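Local coordinates for protein putative Glycerophosphoryl diester phosphodiesterase (Silicibacter pomeroyi, PDB 3L12) that belongs to the glycerophosphoryl diester phosphodiesterase family and adopts a TIM-barrel fold that holds a magnesium ion, at residues A[173-178]-A[198-203]. Residues are numbered along the deposited sequence; the frame is centred on the assembly and turned at random.
Sequences DVRRYR and RQAPDL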
loop_
_atom_site.group_PDB
_atom_site.type_symbol
_atom_site.label_atom_id
_atom_site.label_comp_id
_atom_site.label_asym_id
_atom_site.label_seq_id
_atom_site.Cartn_x
_atom_site.Cartn_y
_atom_site.Cartn_z
ATOM N N ASP A 173 8.631 -27.308 -5.196
ATOM C CA ASP A 173 8.214 -26.265 -4.232
ATOM C C ASP A 173 6.713 -26.202 -4.073
ATOM O O ASP A 173 6.191 -26.170 -2.939
ATOM C CB ASP A 173 8.715 -24.883 -4.646
ATOM C CG ASP A 173 10.171 -24.636 -4.306
ATOM O OD1 ASP A 173 10.778 -25.374 -3.506
ATOM O OD2 ASP A 173 10.726 -23.683 -4.895
ATOM N N VAL A 174 5.989 -26.180 -5.199
ATOM C CA VAL A 174 4.521 -26.116 -5.174
ATOM C C VAL A 174 3.958 -27.287 -4.361
ATOM O O VAL A 174 3.072 -27.114 -3.503
ATOM C CB VAL A 174 3.930 -26.100 -6.611
ATOM C CG1 VAL A 174 2.414 -26.214 -6.575
ATOM C CG2 VAL A 174 4.329 -24.822 -7.365
ATOM N N ARG A 175 4.510 -28.481 -4.608
ATOM C CA ARG A 175 4.076 -29.688 -3.909
ATOM C C ARG A 175 4.424 -29.678 -2.412
ATOM O O ARG A 175 3.565 -30.039 -1.578
ATOM C CB ARG A 175 4.619 -30.925 -4.631
ATOM C CG ARG A 175 3.972 -31.049 -5.987
ATOM C CD ARG A 175 4.143 -32.368 -6.640
ATOM N NE ARG A 175 3.368 -32.351 -7.883
ATOM C CZ ARG A 175 3.839 -32.486 -9.122
ATOM N NH1 ARG A 175 5.127 -32.759 -9.373
ATOM N NH2 ARG A 175 2.974 -32.464 -10.130
ATOM N N ARG A 176 5.630 -29.221 -2.069
ATOM C CA ARG A 176 6.084 -29.142 -0.668
ATOM C C ARG A 176 5.108 -28.338 0.199
ATOM O O ARG A 176 4.836 -28.716 1.359
ATOM C CB ARG A 176 7.504 -28.530 -0.596
ATOM C CG ARG A 176 8.113 -28.401 0.826
ATOM C CD ARG A 176 9.523 -27.798 0.833
ATOM N N TYR A 177 4.581 -27.247 -0.351
ATOM C CA TYR A 177 3.650 -26.368 0.347
ATOM C C TYR A 177 2.162 -26.620 0.021
ATOM O O TYR A 177 1.286 -25.814 0.360
ATOM C CB TYR A 177 4.057 -24.882 0.110
ATOM C CG TYR A 177 5.374 -24.608 0.721
ATOM C CD1 TYR A 177 5.481 -24.411 2.082
ATOM C CD2 TYR A 177 6.539 -24.643 -0.033
ATOM C CE1 TYR A 177 6.699 -24.244 2.678
ATOM C CE2 TYR A 177 7.786 -24.461 0.552
ATOM C CZ TYR A 177 7.843 -24.257 1.917
ATOM O OH TYR A 177 9.032 -24.075 2.550
ATOM N N ARG A 178 1.871 -27.725 -0.662
ATOM C CA ARG A 178 0.497 -28.126 -0.968
ATOM C C ARG A 178 -0.282 -27.004 -1.654
ATOM O O ARG A 178 -1.462 -26.742 -1.329
ATOM C CB ARG A 178 -0.241 -28.577 0.305
ATOM C CG ARG A 178 0.393 -29.735 1.014
ATOM C CD ARG A 178 -0.516 -30.193 2.167
ATOM N NE ARG A 178 -0.111 -31.455 2.779
ATOM C CZ ARG A 178 -0.683 -32.658 2.597
ATOM N NH1 ARG A 178 -1.736 -32.846 1.800
ATOM N NH2 ARG A 178 -0.185 -33.717 3.235
ATOM N N ARG A 198 3.159 -32.002 -19.063
ATOM C CA ARG A 198 3.635 -33.379 -18.947
ATOM C C ARG A 198 4.075 -33.720 -17.528
ATOM O O ARG A 198 3.837 -34.848 -17.073
ATOM C CB ARG A 198 4.748 -33.690 -19.960
ATOM C CG ARG A 198 4.244 -33.836 -21.369
ATOM C CD ARG A 198 5.388 -34.323 -22.281
ATOM N NE ARG A 198 6.406 -33.295 -22.413
ATOM C CZ ARG A 198 6.373 -32.278 -23.275
ATOM N NH1 ARG A 198 5.349 -32.115 -24.106
ATOM N NH2 ARG A 198 7.365 -31.394 -23.276
ATOM N N GLN A 199 4.713 -32.789 -16.827
ATOM C CA GLN A 199 5.118 -33.053 -15.449
ATOM C C GLN A 199 4.017 -32.848 -14.380
ATOM O O GLN A 199 4.130 -33.414 -13.293
ATOM C CB GLN A 199 6.331 -32.202 -15.053
ATOM C CG GLN A 199 7.617 -32.532 -15.769
ATOM C CD GLN A 199 8.823 -31.846 -15.168
ATOM O OE1 GLN A 199 8.922 -31.675 -13.941
ATOM N NE2 GLN A 199 9.730 -31.406 -16.030
ATOM N N ALA A 200 2.973 -32.085 -14.708
ATOM C CA ALA A 200 1.924 -31.713 -13.745
ATOM C C ALA A 200 0.610 -31.459 -14.474
ATOM O O ALA A 200 0.144 -30.333 -14.532
ATOM C CB ALA A 200 2.369 -30.483 -12.971
ATOM N N PRO A 201 -0.006 -32.524 -15.030
ATOM C CA PRO A 201 -1.231 -32.338 -15.779
ATOM C C PRO A 201 -2.385 -31.831 -14.925
ATOM O O PRO A 201 -3.401 -31.379 -15.473
ATOM C CB PRO A 201 -1.544 -33.749 -16.307
ATOM C CG PRO A 201 -0.791 -34.652 -15.429
ATOM C CD PRO A 201 0.449 -33.927 -15.093
ATOM N N ASP A 202 -2.221 -31.913 -13.611
ATOM C CA ASP A 202 -3.196 -31.421 -12.660
ATOM C C ASP A 202 -3.208 -29.903 -12.539
ATOM O O ASP A 202 -4.187 -29.366 -12.057
ATOM C CB ASP A 202 -2.980 -32.059 -11.276
ATOM C CG ASP A 202 -1.533 -31.971 -10.762
ATOM O OD1 ASP A 202 -0.561 -32.426 -11.460
ATOM O OD2 ASP A 202 -1.383 -31.479 -9.607
ATOM N N LEU A 203 -2.155 -29.215 -13.008
ATOM C CA LEU A 203 -2.065 -27.759 -12.914
ATOM C C LEU A 203 -2.393 -27.157 -14.270
ATOM O O LEU A 203 -1.800 -27.566 -15.293
ATOM C CB LEU A 203 -0.682 -27.314 -12.431
ATOM C CG LEU A 203 -0.150 -27.928 -11.142
ATOM C CD1 LEU A 203 1.212 -27.281 -10.811
ATOM C CD2 LEU A 203 -1.114 -27.749 -9.993
#
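R175 reaches from the C-terminal end of helix 160-176 to that of helix 190-199, consecutive outer helices of a TIM barrel, its guanidinium meeting Q199, A200 and D202. Both helices end here: the helical backbone angles are lost at Y177 and at A200, and R178, with positive phi, closes helix 160-176 as C' of a Schellman motif. The backbones stay well apart, the nearest CA atoms, those of R175 and A200, being 10.3 Å from each other, which leaves the polar bridging to one long side chain. CG of R175 stands anti to the carbonyl carbon (chi1 -67°), and the chain then runs extended to NE, carrying the guanidinium over to the other segment.

The buried, better-packed side lies inward. V174 and L203 both point their CB toward the facing segment, and V174 CG1 faces L203 CD1 at 4.5 Å, a loose apolar approach backed by neighbours: V174 rests on T183, and L203 on M185 and on L171 of helix 160-176. The partly exposed Q199 also leans on that helix, its NE2 hydrogen-bonded to A164 O and E195 OE2.

Toward solvent the polar contacts are long. R175 NH2 gives Q199 O a nearly straight (166°) but weak hydrogen bond of 3.5 Å. D202 OD1 also lies at the guanidinium edge, in a long salt bridge, 3.8 Å from R175 NH2. A type I turn from A200 to L203, closed by L203 N to A200 O at 3.0 Å, brings D202 round to this position. The A200 methyl approaches the guanidinium obliquely, CB lying 3.5 Å from R175 NH2.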